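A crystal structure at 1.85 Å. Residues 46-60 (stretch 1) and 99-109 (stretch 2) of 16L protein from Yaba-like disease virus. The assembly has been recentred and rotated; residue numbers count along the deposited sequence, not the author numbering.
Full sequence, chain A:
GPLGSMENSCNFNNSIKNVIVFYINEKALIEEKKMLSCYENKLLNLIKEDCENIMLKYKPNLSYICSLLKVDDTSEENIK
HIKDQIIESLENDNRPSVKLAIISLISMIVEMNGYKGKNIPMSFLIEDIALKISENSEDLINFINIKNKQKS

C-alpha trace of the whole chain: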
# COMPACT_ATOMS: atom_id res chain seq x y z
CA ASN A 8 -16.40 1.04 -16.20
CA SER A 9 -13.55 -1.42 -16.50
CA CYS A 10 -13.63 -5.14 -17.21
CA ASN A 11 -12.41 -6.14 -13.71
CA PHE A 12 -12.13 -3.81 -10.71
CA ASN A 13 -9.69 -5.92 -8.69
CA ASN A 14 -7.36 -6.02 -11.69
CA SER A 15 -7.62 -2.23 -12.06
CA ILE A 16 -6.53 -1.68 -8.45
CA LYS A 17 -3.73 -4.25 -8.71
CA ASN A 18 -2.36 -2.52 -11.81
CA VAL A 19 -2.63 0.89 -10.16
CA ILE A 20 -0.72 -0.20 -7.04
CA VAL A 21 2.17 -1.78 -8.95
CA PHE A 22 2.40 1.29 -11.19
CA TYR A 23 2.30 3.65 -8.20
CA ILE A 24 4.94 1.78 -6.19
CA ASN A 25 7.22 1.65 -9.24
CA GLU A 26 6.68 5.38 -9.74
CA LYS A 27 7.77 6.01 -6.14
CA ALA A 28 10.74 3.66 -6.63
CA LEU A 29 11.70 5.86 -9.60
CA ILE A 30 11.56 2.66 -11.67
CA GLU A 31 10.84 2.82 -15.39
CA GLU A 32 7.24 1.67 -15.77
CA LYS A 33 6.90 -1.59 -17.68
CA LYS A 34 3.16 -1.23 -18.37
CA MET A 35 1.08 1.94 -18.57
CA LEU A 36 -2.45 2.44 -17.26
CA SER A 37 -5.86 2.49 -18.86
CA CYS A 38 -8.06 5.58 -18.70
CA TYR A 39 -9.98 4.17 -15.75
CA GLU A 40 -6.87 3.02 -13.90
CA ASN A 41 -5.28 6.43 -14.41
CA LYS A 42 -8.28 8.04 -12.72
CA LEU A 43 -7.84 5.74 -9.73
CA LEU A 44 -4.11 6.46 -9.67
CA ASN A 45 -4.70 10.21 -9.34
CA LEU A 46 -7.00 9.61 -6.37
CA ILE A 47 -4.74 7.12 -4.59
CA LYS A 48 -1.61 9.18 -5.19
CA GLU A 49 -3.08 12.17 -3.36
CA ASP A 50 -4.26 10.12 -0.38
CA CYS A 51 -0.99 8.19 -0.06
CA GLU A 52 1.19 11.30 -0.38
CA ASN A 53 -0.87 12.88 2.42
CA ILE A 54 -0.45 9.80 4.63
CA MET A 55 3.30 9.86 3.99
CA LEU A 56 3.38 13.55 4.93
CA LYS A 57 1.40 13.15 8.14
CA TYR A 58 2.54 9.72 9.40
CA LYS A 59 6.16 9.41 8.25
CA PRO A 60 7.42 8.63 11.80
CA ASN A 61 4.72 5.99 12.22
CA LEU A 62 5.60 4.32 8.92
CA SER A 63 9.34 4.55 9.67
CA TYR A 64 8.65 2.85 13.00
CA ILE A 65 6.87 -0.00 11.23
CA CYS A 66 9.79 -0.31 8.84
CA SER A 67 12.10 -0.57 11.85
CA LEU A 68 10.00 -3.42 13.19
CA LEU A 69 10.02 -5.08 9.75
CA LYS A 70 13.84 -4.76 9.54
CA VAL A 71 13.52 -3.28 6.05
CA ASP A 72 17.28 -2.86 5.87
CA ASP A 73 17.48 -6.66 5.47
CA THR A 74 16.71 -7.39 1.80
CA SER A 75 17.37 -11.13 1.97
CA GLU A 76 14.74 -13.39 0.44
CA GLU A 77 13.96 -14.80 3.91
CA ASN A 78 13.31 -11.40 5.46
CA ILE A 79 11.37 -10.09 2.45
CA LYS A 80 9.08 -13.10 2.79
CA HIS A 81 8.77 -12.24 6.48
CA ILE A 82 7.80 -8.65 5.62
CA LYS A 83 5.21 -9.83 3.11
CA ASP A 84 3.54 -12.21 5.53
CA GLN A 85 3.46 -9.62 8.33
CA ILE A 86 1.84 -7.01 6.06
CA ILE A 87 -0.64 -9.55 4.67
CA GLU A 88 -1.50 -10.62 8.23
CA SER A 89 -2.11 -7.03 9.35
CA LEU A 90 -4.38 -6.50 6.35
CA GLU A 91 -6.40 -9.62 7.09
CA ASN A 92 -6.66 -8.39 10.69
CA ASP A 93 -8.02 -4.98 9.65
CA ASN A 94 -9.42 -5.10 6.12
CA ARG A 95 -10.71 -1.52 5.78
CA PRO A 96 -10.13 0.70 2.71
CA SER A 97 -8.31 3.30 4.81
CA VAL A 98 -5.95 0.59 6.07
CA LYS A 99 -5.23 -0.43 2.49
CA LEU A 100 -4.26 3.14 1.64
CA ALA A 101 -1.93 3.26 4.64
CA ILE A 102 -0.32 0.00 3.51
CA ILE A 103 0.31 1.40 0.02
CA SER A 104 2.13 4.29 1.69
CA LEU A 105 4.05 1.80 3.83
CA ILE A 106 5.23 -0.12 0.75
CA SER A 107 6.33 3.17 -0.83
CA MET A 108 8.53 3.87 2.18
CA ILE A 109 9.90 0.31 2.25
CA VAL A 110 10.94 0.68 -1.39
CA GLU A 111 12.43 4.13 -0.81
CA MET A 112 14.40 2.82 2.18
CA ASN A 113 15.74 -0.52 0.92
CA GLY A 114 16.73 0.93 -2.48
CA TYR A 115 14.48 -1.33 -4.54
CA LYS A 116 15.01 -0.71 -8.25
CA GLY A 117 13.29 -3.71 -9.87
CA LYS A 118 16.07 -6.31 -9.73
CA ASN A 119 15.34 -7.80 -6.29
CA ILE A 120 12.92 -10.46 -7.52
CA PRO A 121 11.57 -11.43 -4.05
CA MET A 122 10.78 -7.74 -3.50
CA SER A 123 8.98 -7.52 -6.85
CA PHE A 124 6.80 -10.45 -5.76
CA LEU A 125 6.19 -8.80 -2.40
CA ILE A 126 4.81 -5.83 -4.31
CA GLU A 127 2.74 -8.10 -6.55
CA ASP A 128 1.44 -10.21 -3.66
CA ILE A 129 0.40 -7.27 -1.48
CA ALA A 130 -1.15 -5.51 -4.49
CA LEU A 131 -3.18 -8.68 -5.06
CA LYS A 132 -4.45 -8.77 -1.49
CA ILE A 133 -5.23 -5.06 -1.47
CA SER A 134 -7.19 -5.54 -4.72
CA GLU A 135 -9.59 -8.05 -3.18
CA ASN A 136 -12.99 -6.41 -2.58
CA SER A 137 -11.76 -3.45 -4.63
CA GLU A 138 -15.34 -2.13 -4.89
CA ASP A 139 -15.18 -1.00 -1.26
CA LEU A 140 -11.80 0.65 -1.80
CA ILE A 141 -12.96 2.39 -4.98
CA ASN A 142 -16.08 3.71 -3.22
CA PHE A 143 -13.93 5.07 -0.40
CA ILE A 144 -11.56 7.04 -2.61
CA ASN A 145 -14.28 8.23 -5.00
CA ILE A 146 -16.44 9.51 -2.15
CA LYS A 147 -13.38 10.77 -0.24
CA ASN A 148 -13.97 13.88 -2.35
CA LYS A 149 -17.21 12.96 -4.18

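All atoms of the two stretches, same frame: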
# COMPACT_ATOMS: atom_id res chain seq x y z
N LEU A 46 -6.36 9.54 -7.68
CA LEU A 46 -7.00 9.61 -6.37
C LEU A 46 -6.11 8.99 -5.29
O LEU A 46 -5.92 9.57 -4.21
CB LEU A 46 -8.35 8.89 -6.41
CG LEU A 46 -9.39 9.55 -7.33
CD1 LEU A 46 -10.62 8.66 -7.44
CD2 LEU A 46 -9.78 10.94 -6.84
N ILE A 47 -5.55 7.82 -5.58
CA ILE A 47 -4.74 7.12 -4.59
C ILE A 47 -3.45 7.88 -4.32
O ILE A 47 -2.97 7.93 -3.18
CB ILE A 47 -4.45 5.70 -5.10
CG1 ILE A 47 -5.70 4.83 -4.95
CG2 ILE A 47 -3.23 5.09 -4.39
CD1 ILE A 47 -5.63 3.54 -5.72
N LYS A 48 -2.86 8.45 -5.36
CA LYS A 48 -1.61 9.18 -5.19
C LYS A 48 -1.77 10.32 -4.20
O LYS A 48 -0.89 10.54 -3.35
CB LYS A 48 -1.15 9.72 -6.55
CG LYS A 48 0.19 10.43 -6.55
CD LYS A 48 0.59 10.85 -7.97
CE LYS A 48 1.97 11.50 -7.99
NZ LYS A 48 2.31 12.08 -9.32
N GLU A 49 -2.87 11.06 -4.28
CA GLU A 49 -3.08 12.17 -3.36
C GLU A 49 -3.23 11.67 -1.93
O GLU A 49 -2.64 12.23 -0.99
CB GLU A 49 -4.31 12.97 -3.76
CG GLU A 49 -4.16 13.74 -5.05
CD GLU A 49 -5.42 14.50 -5.41
OE1 GLU A 49 -6.48 14.20 -4.81
OE2 GLU A 49 -5.35 15.40 -6.27
N ASP A 50 -4.07 10.65 -1.72
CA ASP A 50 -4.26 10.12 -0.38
C ASP A 50 -2.95 9.58 0.20
O ASP A 50 -2.61 9.86 1.35
CB ASP A 50 -5.32 9.01 -0.39
CG ASP A 50 -6.70 9.54 -0.73
OD1 ASP A 50 -6.94 10.76 -0.59
OD2 ASP A 50 -7.56 8.72 -1.11
N CYS A 51 -2.20 8.81 -0.59
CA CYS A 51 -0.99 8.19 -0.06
C CYS A 51 0.12 9.20 0.18
O CYS A 51 0.88 9.06 1.14
CB CYS A 51 -0.53 7.07 -1.00
SG CYS A 51 -1.71 5.69 -1.01
N GLU A 52 0.22 10.25 -0.66
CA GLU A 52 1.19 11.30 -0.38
C GLU A 52 0.82 12.06 0.89
O GLU A 52 1.71 12.51 1.63
CB GLU A 52 1.31 12.25 -1.58
CG GLU A 52 1.99 11.60 -2.76
CD GLU A 52 2.05 12.50 -3.98
OE1 GLU A 52 1.41 13.57 -3.97
OE2 GLU A 52 2.76 12.13 -4.93
N ASN A 53 -0.47 12.19 1.20
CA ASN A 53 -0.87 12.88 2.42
C ASN A 53 -0.60 12.02 3.65
O ASN A 53 -0.20 12.54 4.70
CB ASN A 53 -2.35 13.27 2.33
CG ASN A 53 -2.57 14.51 1.48
OD1 ASN A 53 -1.69 15.36 1.37
ND2 ASN A 53 -3.74 14.60 0.87
N ILE A 54 -0.78 10.71 3.53
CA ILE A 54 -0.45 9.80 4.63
C ILE A 54 1.05 9.84 4.90
O ILE A 54 1.49 9.91 6.06
CB ILE A 54 -0.91 8.38 4.31
CG1 ILE A 54 -2.44 8.32 4.23
CG2 ILE A 54 -0.42 7.40 5.37
CD1 ILE A 54 -2.98 6.98 3.65
N MET A 55 1.86 9.78 3.84
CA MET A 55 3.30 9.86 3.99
C MET A 55 3.70 11.15 4.70
O MET A 55 4.62 11.16 5.52
CB MET A 55 3.98 9.78 2.63
CG MET A 55 5.51 9.79 2.71
SD MET A 55 6.12 8.28 3.47
CE MET A 55 5.66 7.08 2.23
N LEU A 56 3.02 12.25 4.37
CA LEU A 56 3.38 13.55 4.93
C LEU A 56 3.01 13.62 6.40
O LEU A 56 3.74 14.21 7.21
CB LEU A 56 2.67 14.66 4.15
CG LEU A 56 2.92 16.11 4.56
CD1 LEU A 56 4.33 16.54 4.15
CD2 LEU A 56 1.87 17.03 3.96
N LYS A 57 1.90 13.00 6.78
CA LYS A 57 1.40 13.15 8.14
C LYS A 57 1.95 12.09 9.09
O LYS A 57 2.13 12.39 10.28
CB LYS A 57 -0.13 13.09 8.11
CG LYS A 57 -0.79 13.39 9.42
CD LYS A 57 -2.29 13.64 9.23
CE LYS A 57 -2.99 13.96 10.55
NZ LYS A 57 -4.42 14.34 10.37
N TYR A 58 2.23 10.89 8.59
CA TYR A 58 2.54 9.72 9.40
C TYR A 58 3.91 9.12 9.08
O TYR A 58 4.16 7.94 9.31
CB TYR A 58 1.44 8.67 9.23
CG TYR A 58 0.15 9.12 9.87
CD1 TYR A 58 0.02 9.15 11.25
CD2 TYR A 58 -0.93 9.53 9.11
CE1 TYR A 58 -1.15 9.56 11.86
CE2 TYR A 58 -2.10 9.96 9.70
CZ TYR A 58 -2.21 9.97 11.08
OH TYR A 58 -3.36 10.39 11.70
N LYS A 59 4.83 9.93 8.55
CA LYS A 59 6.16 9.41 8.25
C LYS A 59 6.82 8.74 9.46
O LYS A 59 7.37 7.64 9.30
CB LYS A 59 7.05 10.54 7.71
CG LYS A 59 8.35 10.06 7.09
CD LYS A 59 9.08 11.22 6.39
CE LYS A 59 10.37 10.75 5.72
NZ LYS A 59 11.33 10.19 6.70
N PRO A 60 6.80 9.32 10.67
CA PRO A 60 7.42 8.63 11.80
C PRO A 60 6.76 7.30 12.11
O PRO A 60 7.43 6.33 12.50
CB PRO A 60 7.26 9.62 12.97
CG PRO A 60 6.91 10.91 12.34
CD PRO A 60 6.19 10.60 11.08
N LYS A 99 -5.90 -0.10 3.74
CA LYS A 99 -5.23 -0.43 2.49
C LYS A 99 -4.44 0.75 1.97
O LYS A 99 -3.31 0.59 1.49
CB LYS A 99 -6.25 -0.90 1.45
CG LYS A 99 -6.82 -2.28 1.76
CD LYS A 99 -7.92 -2.68 0.80
CE LYS A 99 -8.41 -4.12 1.06
NZ LYS A 99 -9.37 -4.61 0.01
N LEU A 100 -5.00 1.95 2.07
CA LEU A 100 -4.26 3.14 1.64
C LEU A 100 -3.00 3.31 2.47
O LEU A 100 -1.92 3.56 1.93
CB LEU A 100 -5.15 4.37 1.74
CG LEU A 100 -6.30 4.40 0.73
CD1 LEU A 100 -7.16 5.59 0.99
CD2 LEU A 100 -5.78 4.45 -0.72
N ALA A 101 -3.11 3.15 3.79
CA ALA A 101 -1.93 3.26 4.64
C ALA A 101 -0.88 2.24 4.24
O ALA A 101 0.32 2.54 4.25
CB ALA A 101 -2.31 3.09 6.11
N ILE A 102 -1.30 1.02 3.88
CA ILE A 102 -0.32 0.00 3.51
C ILE A 102 0.37 0.37 2.19
O ILE A 102 1.57 0.11 2.01
CB ILE A 102 -0.98 -1.39 3.46
CG1 ILE A 102 -1.29 -1.84 4.89
CG2 ILE A 102 -0.07 -2.39 2.77
CD1 ILE A 102 -2.14 -3.09 4.97
N ILE A 103 -0.35 0.97 1.25
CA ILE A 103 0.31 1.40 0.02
C ILE A 103 1.40 2.41 0.36
O ILE A 103 2.51 2.35 -0.17
CB ILE A 103 -0.70 1.98 -0.98
CG1 ILE A 103 -1.68 0.88 -1.40
CG2 ILE A 103 0.02 2.58 -2.21
CD1 ILE A 103 -2.88 1.39 -2.19
N SER A 104 1.10 3.34 1.26
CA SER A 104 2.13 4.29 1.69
C SER A 104 3.29 3.58 2.36
O SER A 104 4.45 3.96 2.19
CB SER A 104 1.54 5.34 2.63
OG SER A 104 0.52 6.08 1.99
N LEU A 105 3.00 2.56 3.17
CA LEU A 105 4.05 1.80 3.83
C LEU A 105 4.98 1.15 2.81
O LEU A 105 6.22 1.23 2.94
CB LEU A 105 3.43 0.74 4.75
CG LEU A 105 4.43 -0.20 5.41
CD1 LEU A 105 5.35 0.54 6.37
CD2 LEU A 105 3.67 -1.31 6.10
N ILE A 106 4.42 0.51 1.79
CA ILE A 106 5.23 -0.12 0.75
C ILE A 106 6.10 0.93 0.06
O ILE A 106 7.28 0.69 -0.22
CB ILE A 106 4.34 -0.85 -0.27
CG1 ILE A 106 3.51 -1.94 0.40
CG2 ILE A 106 5.17 -1.50 -1.40
CD1 ILE A 106 2.33 -2.32 -0.41
N SER A 107 5.53 2.11 -0.21
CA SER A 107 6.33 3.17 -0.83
C SER A 107 7.56 3.48 0.00
O SER A 107 8.67 3.60 -0.53
CB SER A 107 5.49 4.44 -1.01
OG SER A 107 4.44 4.20 -1.92
N MET A 108 7.38 3.61 1.32
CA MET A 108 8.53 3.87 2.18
C MET A 108 9.51 2.71 2.17
O MET A 108 10.72 2.92 2.12
CB MET A 108 8.09 4.16 3.60
CG MET A 108 9.27 4.42 4.52
SD MET A 108 8.73 4.79 6.19
CE MET A 108 8.15 6.46 5.86
N ILE A 109 9.01 1.47 2.26
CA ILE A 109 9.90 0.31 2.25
C ILE A 109 10.80 0.37 1.02
O ILE A 109 12.02 0.20 1.11
CB ILE A 109 9.09 -1.00 2.29
CG1 ILE A 109 8.33 -1.10 3.60
CG2 ILE A 109 10.02 -2.22 2.14
CD1 ILE A 109 7.38 -2.28 3.69

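The contact between residues 46-60 and 99-109 is a steeply crossed packing of two helices, largely apolar, with a single hydrogen bond between them at the point where the backbones come nearest. The N-to-C directions of the two helices make an angle of 70°, and their axes approach to 8.8 Å. Despite this angle, contacts run from Ile 47 to Lys 59 and from Leu 100 to Met 108, and the two stretches together bury 534 Å².

The backbones come nearest at Cys 51 and Ser 104, where CA of Cys 51 lies 5.3 Å from CA of Ser 104. The side chains at this point are small, and both have CA-to-CB bonds directed toward the opposing stretch. The hydroxyl of Ser 104 donates a hydrogen bond from OG to the carbonyl O of Cys 51, at 3.1 Å. That carbonyl also accepts the helical bond from the backbone N of Met 55, 3.0 Å from O of Cys 51, so the serine adds a second donor without displacing the first. With chi1 in the m well, OG of Ser 104 also packs 3.3 Å from CB of Cys 51 and 3.6 Å from CB of Ile 54, so the hydroxyl lies against the first helix as well as bonding to it.

One turn earlier in the second helix, Leu 100 acts as a knob, its side chain seated among Ile 47, Asp 50, Cys 51 and Ile 54. CD2 of Leu 100 is 4.2 Å from CG1 of Ile 47 and 4.3 Å from SG of Cys 51, while CB of Leu 100 lies 3.9 Å from CD1 of Ile 54. The hole is not wholly apolar: CD1 of Leu 100 rests 3.8 Å from OD2 of Asp 50, a van der Waals contact with the carboxylate. Ile 54 reaches the backbone as well, placing CD1 3.8 Å from N of Ala 101. The methyl group of Ala 101 itself points away from the first helix.

Ile 103 extends the apolar surface beside this knob. Its CG2 packs 3.8 Å from SG of Cys 51, and its CD1 lies 4.3 Å from CG2 of Ile 47. The cysteine sulfur thus contacts both Leu 100 and Ile 103.

Toward the C-terminal end of each stretch, longer and more flexible side chains carry the contact onward. The CA-to-CB bond of Met 55 points sideways, but its t, p, p conformation brings the end of the side chain nearer the second helix. There CE of Met 55 approaches O of Ser 104 to 3.3 Å and CB of Ser 107 to 4.2 Å. Met 108 meets it from the second helix, with CE of Met 108 3.6 Å from SD of Met 55. The same methyl group lies 3.7 Å from O of Lys 59 and 3.8 Å from CG of Lys 59, an exposed residue at the margin of the contact. Ser 107 contributes little to the packing; its OG instead bonds within its own helix to O of Ile 103, at 3.2 Å.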